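Local coordinates for uncharacterized protein (Shewanella loihica PV-4, PDB 2Q3L) that is of unknown function but has a SpoIIAA-like STAS/SEC14-type fold and may associate with membranes and bind a ligand, at residues I9-E14 against T39-S44. Sequence-based numbering, arbitrary orientation.
Sequences IAIGIE and TPLLES
I11, on strand 7-16, outermost in the sheet of this chain, reaches across to L41 and L42 of helix 32-45 and carries this wholly apolar contact. Along the helix, L41 comes first. Its CB lies 3.8 Å from I11 CG2, and its CD1 is 4.1 Å from the same methyl, with the two side chains running at a slant to one another. A branched aliphatic chain suits L41, giving the strand apolar surface from CB and CD1 while the residue stays largely open to solvent. L42 follows, meeting the other branch of I11: I11 CD1 sits 4.1 Å from L42 CA, over the helix backbone, and 4.2 Å from L42 CB. With CG1 anti to the backbone N (chi1 -176°) and CD1 extended beyond it, the long arm of I11 reaches L42 while CG2 is left for L41. Isoleucine, branched at CB, suits a strand and sends two apolar arms to successive helix residues. Were I11 cut back to an alanine, the facing parts of L41 and L42 would probably lose their apolar cover on this side. Leucine suits the buried L42, packing on L22 of strand 19-30 and L77 of helix 68-81; M38 also covers I11. The second subunit bonds to strand 7-16 through the I9 backbone. Such helix-on-sheet packing, with branched aliphatic side chains between the layers, is characteristic of the alpha/beta SpoIIAA-like (STAS) fold, here joining its first helix to the mixed sheet.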
loop_
_atom_site.group_PDB
_atom_site.type_symbol
_atom_site.label_atom_id
_atom_site.label_comp_id
_atom_site.label_asym_id
_atom_site.label_seq_id
_atom_site.Cartn_x
_atom_site.Cartn_y
_atom_site.Cartn_z
ATOM N N ILE A 9 2.366 11.349 -3.428
ATOM C CA ILE A 9 1.927 12.227 -4.504
ATOM C C ILE A 9 2.035 13.630 -3.982
ATOM O O ILE A 9 1.523 13.922 -2.913
ATOM C CB ILE A 9 0.480 11.979 -4.933
ATOM C CG1 ILE A 9 0.243 10.486 -5.152
ATOM C CG2 ILE A 9 0.155 12.760 -6.165
ATOM C CD1 ILE A 9 -1.205 10.108 -5.439
ATOM N N ALA A 10 2.774 14.475 -4.710
ATOM C CA ALA A 10 2.843 15.900 -4.435
ATOM C C ALA A 10 1.841 16.513 -5.408
ATOM O O ALA A 10 1.845 16.147 -6.573
ATOM C CB ALA A 10 4.250 16.467 -4.746
ATOM N N ILE A 11 0.991 17.409 -4.917
ATOM C CA ILE A 11 0.036 18.144 -5.744
ATOM C C ILE A 11 0.194 19.645 -5.483
ATOM O O ILE A 11 0.341 20.077 -4.337
ATOM C CB ILE A 11 -1.431 17.694 -5.532
ATOM C CG1 ILE A 11 -2.370 18.430 -6.481
ATOM C CG2 ILE A 11 -1.911 17.873 -4.100
ATOM C CD1 ILE A 11 -3.734 17.838 -6.526
ATOM N N GLY A 12 0.212 20.442 -6.541
ATOM C CA GLY A 12 0.280 21.871 -6.374
ATOM C C GLY A 12 -0.255 22.579 -7.599
ATOM O O GLY A 12 -0.520 21.944 -8.598
ATOM N N ILE A 13 -0.415 23.893 -7.508
ATOM C CA ILE A 13 -0.847 24.689 -8.623
ATOM C C ILE A 13 0.369 25.516 -8.991
ATOM O O ILE A 13 0.920 26.188 -8.134
ATOM C CB ILE A 13 -2.124 25.456 -8.338
ATOM C CG1 ILE A 13 -3.248 24.408 -8.180
ATOM C CG2 ILE A 13 -2.409 26.422 -9.504
ATOM C CD1 ILE A 13 -4.552 24.963 -7.635
ATOM N N GLU A 14 0.833 25.352 -10.239
ATOM C CA GLU A 14 2.029 26.012 -10.761
ATOM C C GLU A 14 1.662 27.015 -11.866
ATOM O O GLU A 14 0.538 27.052 -12.367
ATOM C CB GLU A 14 3.079 24.976 -11.275
ATOM C CG GLU A 14 3.774 24.115 -10.171
ATOM C CD GLU A 14 5.073 23.349 -10.599
ATOM O OE1 GLU A 14 5.254 22.899 -11.758
ATOM O OE2 GLU A 14 5.932 23.165 -9.717
ATOM N N THR A 39 -6.574 13.766 -2.082
ATOM C CA THR A 39 -7.917 13.954 -2.614
ATOM C C THR A 39 -8.594 15.282 -2.232
ATOM O O THR A 39 -9.182 15.907 -3.107
ATOM C CB THR A 39 -8.802 12.720 -2.369
ATOM O OG1 THR A 39 -8.233 11.601 -3.081
ATOM C CG2 THR A 39 -10.225 12.953 -2.857
ATOM N N PRO A 40 -8.526 15.697 -0.943
ATOM C CA PRO A 40 -9.090 16.988 -0.544
ATOM C C PRO A 40 -8.474 18.179 -1.284
ATOM O O PRO A 40 -9.204 19.092 -1.642
ATOM C CB PRO A 40 -8.782 17.059 0.940
ATOM C CG PRO A 40 -8.571 15.639 1.364
ATOM C CD PRO A 40 -7.984 14.950 0.205
ATOM N N LEU A 41 -7.170 18.160 -1.544
ATOM C CA LEU A 41 -6.532 19.230 -2.332
ATOM C C LEU A 41 -7.029 19.230 -3.765
ATOM O O LEU A 41 -7.264 20.275 -4.364
ATOM C CB LEU A 41 -5.015 19.074 -2.310
ATOM C CG LEU A 41 -4.560 19.463 -0.893
ATOM C CD1 LEU A 41 -3.433 18.571 -0.387
ATOM C CD2 LEU A 41 -4.244 20.943 -0.795
ATOM N N LEU A 42 -7.173 18.039 -4.323
ATOM C CA LEU A 42 -7.711 17.938 -5.666
ATOM C C LEU A 42 -9.125 18.481 -5.673
ATOM O O LEU A 42 -9.458 19.284 -6.539
ATOM C CB LEU A 42 -7.697 16.517 -6.155
ATOM C CG LEU A 42 -8.285 16.208 -7.513
ATOM C CD1 LEU A 42 -7.499 16.952 -8.601
ATOM C CD2 LEU A 42 -8.217 14.727 -7.708
ATOM N N GLU A 43 -9.974 18.038 -4.746
ATOM C CA GLU A 43 -11.340 18.558 -4.696
ATOM C C GLU A 43 -11.387 20.123 -4.517
ATOM O O GLU A 43 -12.237 20.801 -5.096
ATOM C CB GLU A 43 -12.093 17.853 -3.591
ATOM C CG GLU A 43 -12.442 16.411 -3.952
ATOM C CD GLU A 43 -12.995 15.632 -2.761
ATOM O OE1 GLU A 43 -13.113 16.224 -1.675
ATOM O OE2 GLU A 43 -13.301 14.429 -2.900
ATOM N N SER A 44 -10.441 20.667 -3.746
ATOM C CA SER A 44 -10.308 22.100 -3.565
ATOM C C SER A 44 -9.948 22.784 -4.929
ATOM O O SER A 44 -10.635 23.692 -5.377
ATOM C CB SER A 44 -9.272 22.383 -2.467
ATOM O OG SER A 44 -9.028 23.756 -2.351
#